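Local coordinates for exodeoxyribonuclease III (Neisseria meningitidis, PDB 2JC4), which probably acts as a metal-dependent 3'-5' exonuclease on double-stranded DNA in DNA repair, at residues 217-222 against 248-253; 88-93 against 103-108. All coordinates share one frame; numbering follows the deposited sequence.

Interaction 1 (217-222 against 248-253); sequences DHILVS and APVTAE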
ATOM      1  N   ASP A 217      -0.983  -6.367   0.143  1.00  8.23           N
ATOM      2  CA  ASP A 217      -0.989  -5.031   0.712  1.00  9.44           C
ATOM      3  C   ASP A 217      -0.476  -5.073   2.144  1.00  9.07           C
ATOM      4  O   ASP A 217      -1.049  -5.799   3.015  1.00  8.92           O
ATOM      5  CB  ASP A 217      -2.418  -4.474   0.665  1.00  9.68           C
ATOM      6  CG  ASP A 217      -2.960  -4.420  -0.752  1.00 11.72           C
ATOM      7  OD1 ASP A 217      -2.699  -3.405  -1.403  1.00 12.34           O
ATOM      8  OD2 ASP A 217      -3.696  -5.354  -1.177  1.00  9.83           O
ATOM      9  N   HIS A 218       0.584  -4.301   2.408  1.00 10.06           N
ATOM     10  CA  HIS A 218       1.337  -4.483   3.684  1.00  9.76           C
ATOM     11  C   HIS A 218       1.578  -3.170   4.370  1.00  9.41           C
ATOM     12  O   HIS A 218       1.499  -2.123   3.734  1.00  9.60           O
ATOM     13  CB  HIS A 218       2.699  -5.166   3.434  1.00 10.30           C
ATOM     14  CG  HIS A 218       2.603  -6.451   2.661  1.00 10.39           C
ATOM     15  ND1 HIS A 218       1.857  -7.514   3.097  1.00  9.90           N
ATOM     16  CD2 HIS A 218       3.101  -6.808   1.448  1.00 10.92           C
ATOM     17  CE1 HIS A 218       1.925  -8.495   2.203  1.00 13.22           C
ATOM     18  NE2 HIS A 218       2.681  -8.091   1.193  1.00  8.41           N
ATOM     19  N   ILE A 219       1.931  -3.223   5.659  1.00 10.16           N
ATOM     20  CA  ILE A 219       2.306  -2.007   6.399  1.00 10.37           C
ATOM     21  C   ILE A 219       3.621  -2.338   7.109  1.00 10.02           C
ATOM     22  O   ILE A 219       3.645  -3.190   7.984  1.00 10.35           O
ATOM     23  CB  ILE A 219       1.219  -1.585   7.416  1.00  9.90           C
ATOM     24  CG1 ILE A 219      -0.104  -1.256   6.680  1.00 10.47           C
ATOM     25  CG2 ILE A 219       1.670  -0.313   8.189  1.00  9.95           C
ATOM     26  CD1 ILE A 219      -1.268  -1.004   7.588  1.00  9.33           C
ATOM     27  N   LEU A 220       4.714  -1.750   6.643  1.00 10.49           N
ATOM     28  CA  LEU A 220       6.046  -2.091   7.163  1.00 11.25           C
ATOM     29  C   LEU A 220       6.463  -0.944   8.075  1.00 11.99           C
ATOM     30  O   LEU A 220       6.336   0.236   7.695  1.00 11.90           O
ATOM     31  CB  LEU A 220       7.074  -2.333   6.036  1.00 10.54           C
ATOM     32  CG  LEU A 220       6.768  -3.290   4.855  1.00 13.91           C
ATOM     33  CD1 LEU A 220       8.059  -3.651   4.108  1.00 13.20           C
ATOM     34  CD2 LEU A 220       6.015  -4.511   5.253  1.00 13.00           C
ATOM     35  N   VAL A 221       6.904  -1.273   9.297  1.00 12.87           N
ATOM     36  CA  VAL A 221       7.097  -0.235  10.323  1.00 11.72           C
ATOM     37  C   VAL A 221       8.520  -0.247  10.938  1.00 12.43           C
ATOM     38  O   VAL A 221       9.131  -1.305  11.094  1.00 12.69           O
ATOM     39  CB  VAL A 221       5.987  -0.328  11.469  1.00 11.88           C
ATOM     40  CG1 VAL A 221       4.550  -0.206  10.873  1.00 10.76           C
ATOM     41  CG2 VAL A 221       6.100  -1.660  12.245  1.00 12.02           C
ATOM     42  N   SER A 222       9.021   0.929  11.312  1.00 12.16           N
ATOM     43  CA  SER A 222      10.277   1.014  12.047  1.00 13.30           C
ATOM     44  C   SER A 222      10.062   0.487  13.478  1.00 14.18           C
ATOM     45  O   SER A 222       8.909   0.410  13.962  1.00 14.59           O
ATOM     46  CB  SER A 222      10.736   2.479  12.138  1.00 12.27           C
ATOM     47  OG  SER A 222       9.745   3.249  12.792  1.00 13.02           O
ATOM     48  N   ALA A 248      -8.787  -4.924  -0.406  1.00  9.71           N
ATOM     49  CA  ALA A 248      -9.385  -4.469   0.840  1.00 10.50           C
ATOM     50  C   ALA A 248      -8.429  -3.484   1.515  1.00 10.90           C
ATOM     51  O   ALA A 248      -7.201  -3.642   1.391  1.00  9.94           O
ATOM     52  CB  ALA A 248      -9.601  -5.685   1.784  1.00 10.50           C
ATOM     53  N   PRO A 249      -8.978  -2.491   2.242  1.00 10.85           N
ATOM     54  CA  PRO A 249      -8.095  -1.615   3.023  1.00 10.20           C
ATOM     55  C   PRO A 249      -7.389  -2.450   4.070  1.00 10.71           C
ATOM     56  O   PRO A 249      -7.915  -3.490   4.489  1.00 10.42           O
ATOM     57  CB  PRO A 249      -9.062  -0.637   3.724  1.00 10.58           C
ATOM     58  CG  PRO A 249     -10.410  -0.741   2.966  1.00 11.16           C
ATOM     59  CD  PRO A 249     -10.420  -2.149   2.372  1.00 10.05           C
ATOM     60  N   VAL A 250      -6.193  -2.021   4.480  1.00 10.81           N
ATOM     61  CA  VAL A 250      -5.485  -2.680   5.575  1.00 11.29           C
ATOM     62  C   VAL A 250      -5.203  -1.553   6.572  1.00 11.92           C
ATOM     63  O   VAL A 250      -4.762  -0.484   6.160  1.00 11.61           O
ATOM     64  CB  VAL A 250      -4.142  -3.324   5.117  1.00 11.47           C
ATOM     65  CG1 VAL A 250      -3.396  -3.925   6.332  1.00 11.16           C
ATOM     66  CG2 VAL A 250      -4.393  -4.411   4.023  1.00  9.65           C
ATOM     67  N   THR A 251      -5.446  -1.802   7.851  1.00 12.54           N
ATOM     68  CA  THR A 251      -5.239  -0.787   8.880  1.00 11.91           C
ATOM     69  C   THR A 251      -4.292  -1.280   9.996  1.00 12.44           C
ATOM     70  O   THR A 251      -4.456  -2.386  10.528  1.00 11.23           O
ATOM     71  CB  THR A 251      -6.607  -0.349   9.462  1.00 12.75           C
ATOM     72  OG1 THR A 251      -7.412   0.193   8.422  1.00 10.75           O
ATOM     73  CG2 THR A 251      -6.431   0.732  10.562  1.00 11.59           C
ATOM     74  N   ALA A 252      -3.313  -0.440  10.361  1.00 12.02           N
ATOM     75  CA  ALA A 252      -2.529  -0.656  11.560  1.00 11.59           C
ATOM     76  C   ALA A 252      -2.906   0.380  12.604  1.00 12.88           C
ATOM     77  O   ALA A 252      -3.078   1.567  12.277  1.00 13.40           O
ATOM     78  CB  ALA A 252      -1.065  -0.574  11.260  1.00 11.06           C
ATOM     79  N   GLU A 253      -3.021  -0.070  13.856  1.00 13.39           N
ATOM     80  CA  GLU A 253      -3.331   0.817  14.967  1.00 14.37           C
ATOM     81  C   GLU A 253      -2.193   0.799  15.978  1.00 14.56           C
ATOM     82  O   GLU A 253      -1.694  -0.249  16.347  1.00 15.42           O
ATOM     83  CB  GLU A 253      -4.653   0.446  15.637  1.00 14.32           C
ATOM     84  CG  GLU A 253      -5.088   1.472  16.694  1.00 18.83           C
ATOM     85  CD  GLU A 253      -6.533   1.285  17.136  1.00 23.01           C
ATOM     86  OE1 GLU A 253      -7.210   0.378  16.609  1.00 24.61           O
ATOM     87  OE2 GLU A 253      -6.983   2.063  18.000  1.00 26.64           O
TER
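I219 meets V250 and A252 through the tip of its side chain. I219 CD1 is 3.8 Å from V250 CG1 and 3.7 Å from A252 CB. I219 CD1 also comes within 3.5 Å of A252 N, so it rests against the backbone of the facing strand as well as its methyls. CG1 of I219 stands anti to its own carbonyl carbon (chi1 -62°), and CD1 continues the chain in an extended form (chi2 173°). I219 CG2, the other branch, lies 4.1 Å from A252 CB. One step back, V250 divides its methyls between two partners. CG1 takes I219, while V250 CG2 lies 3.9 Å from D217 CB and 3.8 Å from D217 O.

The axes of 217-221 and 250-253 run 7.6 Å apart, with N-to-C directions 23° from each other. They belong to different sheets and meet face to face, in the two packed sheets at the heart of the DNase I-like alpha/beta sandwich. V232, on a neighbouring strand, extends the apolar layer against V250 and A252. D217 OD2 is hydrogen-bonded to H247 ND1 and T199 OG1. D217 is predicted to matter for catalysis, and H247 to be the proton acceptor. The contact is thus apolar between the sheets. The carboxylate of D217 points to H247 and T199 instead of the facing strand, consistent with a role in orienting H247.

Interaction 2 (88-93 against 103-108); sequences QRRVIA and NVYCVN. With ACT (acetate ion), chain F.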
ATOM      1  N   GLN A  88       5.988   6.935 -14.144  1.00 13.21           N
ATOM      2  CA  GLN A  88       4.904   6.226 -13.456  1.00 11.86           C
ATOM      3  C   GLN A  88       4.736   6.700 -12.012  1.00 11.70           C
ATOM      4  O   GLN A  88       5.675   6.666 -11.212  1.00 12.76           O
ATOM      5  CB  GLN A  88       5.121   4.696 -13.504  1.00 12.17           C
ATOM      6  CG  GLN A  88       5.101   4.162 -14.970  1.00 13.01           C
ATOM      7  CD  GLN A  88       4.922   2.656 -15.090  1.00 14.54           C
ATOM      8  OE1 GLN A  88       4.152   2.030 -14.342  1.00 14.84           O
ATOM      9  NE2 GLN A  88       5.647   2.062 -16.031  1.00 13.08           N
ATOM     10  N   ARG A  89       3.517   7.113 -11.692  1.00 12.35           N
ATOM     11  CA  ARG A  89       3.250   7.774 -10.409  1.00 12.87           C
ATOM     12  C   ARG A  89       2.998   6.714  -9.337  1.00 11.79           C
ATOM     13  O   ARG A  89       1.895   6.233  -9.195  1.00  9.81           O
ATOM     14  CB  ARG A  89       2.084   8.748 -10.563  1.00 13.66           C
ATOM     15  CG  ARG A  89       2.343   9.850 -11.613  1.00 12.37           C
ATOM     16  CD  ARG A  89       3.756  10.468 -11.435  1.00 15.35           C
ATOM     17  NE  ARG A  89       3.876  11.779 -12.101  1.00 18.23           N
ATOM     18  CZ  ARG A  89       5.025  12.321 -12.528  1.00 22.29           C
ATOM     19  NH1 ARG A  89       6.200  11.689 -12.381  1.00 19.92           N
ATOM     20  NH2 ARG A  89       5.004  13.518 -13.132  1.00 23.51           N
ATOM     21  N   ARG A  90       4.055   6.373  -8.587  1.00 11.22           N
ATOM     22  CA  ARG A  90       4.024   5.169  -7.698  1.00 11.51           C
ATOM     23  C   ARG A  90       4.479   5.378  -6.278  1.00 12.35           C
ATOM     24  O   ARG A  90       4.258   4.502  -5.443  1.00 12.35           O
ATOM     25  CB  ARG A  90       4.920   4.091  -8.279  1.00 11.43           C
ATOM     26  CG  ARG A  90       4.351   3.502  -9.563  1.00 11.79           C
ATOM     27  CD  ARG A  90       5.257   2.446 -10.060  1.00 11.08           C
ATOM     28  NE  ARG A  90       4.701   1.785 -11.248  1.00 12.35           N
ATOM     29  CZ  ARG A  90       3.801   0.798 -11.217  1.00 14.67           C
ATOM     30  NH1 ARG A  90       3.285   0.403 -10.039  1.00 14.76           N
ATOM     31  NH2 ARG A  90       3.383   0.241 -12.366  1.00 12.24           N
ATOM     32  N   VAL A  91       5.154   6.507  -6.000  1.00 12.80           N
ATOM     33  CA  VAL A  91       5.742   6.736  -4.653  1.00 12.33           C
ATOM     34  C   VAL A  91       5.478   8.194  -4.234  1.00 12.99           C
ATOM     35  O   VAL A  91       5.837   9.152  -4.946  1.00 11.60           O
ATOM     36  CB  VAL A  91       7.273   6.476  -4.653  1.00 12.58           C
ATOM     37  CG1 VAL A  91       7.895   6.656  -3.238  1.00 13.64           C
ATOM     38  CG2 VAL A  91       7.616   5.089  -5.216  1.00 12.06           C
ATOM     39  N   ILE A  92       4.836   8.352  -3.087  1.00 12.72           N
ATOM     40  CA  ILE A  92       4.710   9.660  -2.472  1.00 12.70           C
ATOM     41  C   ILE A  92       4.994   9.487  -0.991  1.00 13.34           C
ATOM     42  O   ILE A  92       4.575   8.501  -0.373  1.00 13.03           O
ATOM     43  CB  ILE A  92       3.286  10.283  -2.729  1.00 13.07           C
ATOM     44  CG1 ILE A  92       3.256  11.748  -2.255  1.00 13.94           C
ATOM     45  CG2 ILE A  92       2.128   9.425  -2.113  1.00 12.46           C
ATOM     46  CD1 ILE A  92       1.999  12.509  -2.708  1.00 13.76           C
ATOM     47  N   ALA A  93       5.732  10.432  -0.422  1.00 13.44           N
ATOM     48  CA  ALA A  93       6.038  10.387   1.015  1.00 13.36           C
ATOM     49  C   ALA A  93       5.747  11.737   1.668  1.00 13.21           C
ATOM     50  O   ALA A  93       5.803  12.776   1.021  1.00 12.92           O
ATOM     51  CB  ALA A  93       7.503   9.980   1.257  1.00 11.94           C
ATOM     52  N   ASN A 103       4.121   6.000   0.880  1.00 10.36           N
ATOM     53  CA  ASN A 103       3.058   5.241   0.230  1.00 10.01           C
ATOM     54  C   ASN A 103       3.553   4.754  -1.138  1.00 10.25           C
ATOM     55  O   ASN A 103       4.038   5.548  -1.945  1.00  9.57           O
ATOM     56  CB  ASN A 103       1.850   6.167   0.057  1.00 10.30           C
ATOM     57  CG  ASN A 103       0.698   5.536  -0.713  1.00 11.98           C
ATOM     58  OD1 ASN A 103       0.574   4.309  -0.795  1.00 13.71           O
ATOM     59  ND2 ASN A 103      -0.185   6.392  -1.255  1.00 10.30           N
ATOM     60  N   VAL A 104       3.394   3.461  -1.404  1.00 10.30           N
ATOM     61  CA  VAL A 104       3.848   2.858  -2.641  1.00  9.37           C
ATOM     62  C   VAL A 104       2.717   2.121  -3.368  1.00 10.22           C
ATOM     63  O   VAL A 104       1.910   1.418  -2.758  1.00 10.10           O
ATOM     64  CB  VAL A 104       5.043   1.869  -2.369  1.00  9.73           C
ATOM     65  CG1 VAL A 104       6.315   2.641  -2.061  1.00  8.37           C
ATOM     66  CG2 VAL A 104       4.718   0.794  -1.220  1.00  9.27           C
ATOM     67  N   TYR A 105       2.674   2.297  -4.673  1.00  9.75           N
ATOM     68  CA  TYR A 105       1.929   1.406  -5.531  1.00  9.66           C
ATOM     69  C   TYR A 105       3.004   0.682  -6.361  1.00  8.91           C
ATOM     70  O   TYR A 105       3.496   1.230  -7.364  1.00  8.88           O
ATOM     71  CB  TYR A 105       0.921   2.175  -6.435  1.00  9.61           C
ATOM     72  CG  TYR A 105       0.369   1.229  -7.464  1.00 10.62           C
ATOM     73  CD1 TYR A 105      -0.135  -0.013  -7.062  1.00  8.74           C
ATOM     74  CD2 TYR A 105       0.424   1.520  -8.847  1.00 10.79           C
ATOM     75  CE1 TYR A 105      -0.616  -0.946  -8.011  1.00 11.07           C
ATOM     76  CE2 TYR A 105      -0.075   0.589  -9.799  1.00 10.03           C
ATOM     77  CZ  TYR A 105      -0.561  -0.639  -9.357  1.00 12.02           C
ATOM     78  OH  TYR A 105      -1.003  -1.604 -10.249  1.00 14.52           O
ATOM     79  N   CYS A 106       3.430  -0.506  -5.903  1.00  8.87           N
ATOM     80  CA  CYS A 106       4.611  -1.156  -6.462  1.00  9.38           C
ATOM     81  C   CYS A 106       4.270  -1.795  -7.792  1.00 10.05           C
ATOM     82  O   CYS A 106       3.105  -2.178  -8.046  1.00 10.52           O
ATOM     83  CB  CYS A 106       5.164  -2.243  -5.534  1.00  9.06           C
ATOM     84  SG  CYS A 106       5.714  -1.585  -3.930  1.00 11.06           S
ATOM     85  N   VAL A 107       5.296  -1.954  -8.611  1.00 10.69           N
ATOM     86  CA  VAL A 107       5.132  -2.574  -9.931  1.00 11.78           C
ATOM     87  C   VAL A 107       4.508  -3.974  -9.835  1.00 11.53           C
ATOM     88  O   VAL A 107       5.022  -4.854  -9.138  1.00 11.72           O
ATOM     89  CB  VAL A 107       6.477  -2.639 -10.704  1.00 11.99           C
ATOM     90  CG1 VAL A 107       6.256  -3.152 -12.123  1.00 10.36           C
ATOM     91  CG2 VAL A 107       7.135  -1.255 -10.724  1.00 11.53           C
ATOM     92  N   ASN A 108       3.423  -4.184 -10.576  1.00 10.92           N
ATOM     93  CA  ASN A 108       2.803  -5.489 -10.652  1.00 10.81           C
ATOM     94  C   ASN A 108       3.782  -6.541 -11.181  1.00 10.99           C
ATOM     95  O   ASN A 108       4.032  -7.552 -10.509  1.00 10.71           O
ATOM     96  CB  ASN A 108       1.510  -5.432 -11.487  1.00 11.41           C
ATOM     97  CG  ASN A 108       0.803  -6.801 -11.569  1.00 13.05           C
ATOM     98  OD1 ASN A 108       1.339  -7.755 -12.144  1.00 12.31           O
ATOM     99  ND2 ASN A 108      -0.368  -6.898 -10.953  1.00 11.97           N
TER
HETATM  100  C   ACT F1260      -3.109  -8.389  -9.356  1.00 18.00           C
HETATM  101  O   ACT F1260      -2.397  -9.084 -10.111  1.00 20.08           O
HETATM  102  OXT ACT F1260      -3.946  -7.615  -9.890  1.00 17.68           O
HETATM  103  CH3 ACT F1260      -2.903  -8.522  -7.890  1.00 16.18           C
HETATM  104  O   HOH W   1       1.567  -2.080 -11.706  1.00 15.51           O
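The hairpin of strands 91-96 and 99-105 leads to Y105, a predicted active-site residue, where R90 meets Y105 and V107. R90 NH1 gives a hydrogen bond of 2.8 Å to Y105 O. This oxygen lies in the guanidinium plane, but NH1 stands above the carbonyl plane by 46°. The R90 chain is extended from CG to NE and runs past Y105 O, with R90 CB at 3.3 Å. V107 CG2 covers one guanidinium face, 3.9 Å above the plane and over its centre, and the two side chains cross at about a right angle. R90 NH1 lies 3.3 Å from Y105 CD2. Q88 OE1 accepts from R90 NH2 at 2.8 Å and weakly from NE.

Antiparallel pairing continues along the hairpin. R90 O receives Y105 N. I92 and N103 form a hydrogen-bonded pair, joined by two backbone bonds. V91 and V104 form a non-hydrogen-bonded pair, with their side chains side by side. On the other face of the sheet, I92 CG2 lies 3.9 Å from N103 ND2, whose own bond goes to L32 O, while N103 OD1 takes Q33 NE2.

Water 1, in the guanidinium plane, links R90 NH2, Y105 OH and N108 N, each at 3.0 Å. N108 ND2 is hydrogen-bonded to an acetate, probably from the crystallisation liquor, which also bonds H167 NE2. The Y105 side chain touches E34, a magnesium ligand, and D146, a predicted proton donor or acceptor.

Interaction 2 comes first in the chain. It closes a span of nine residues, 94-102, most of them the far part of the same hairpin, and pairs neighbouring strands within one sheet. The chain then passes through helix 115-135 and strand 141-144, which lies between 99-105 and 217-221 in that sheet. Interaction 1 then closes a loop of 25 residues, 223-247, which holds two helices, strand 229-234 and H247. The loops are in series and neither nest nor cross. Interaction 1 ties the sheet that holds 91-96, 99-105 and 217-221 to the other, which holds 250-254. The centres are about 15 Å apart and the contacts do not touch. The side chains of Y105 and D217 both approach D146.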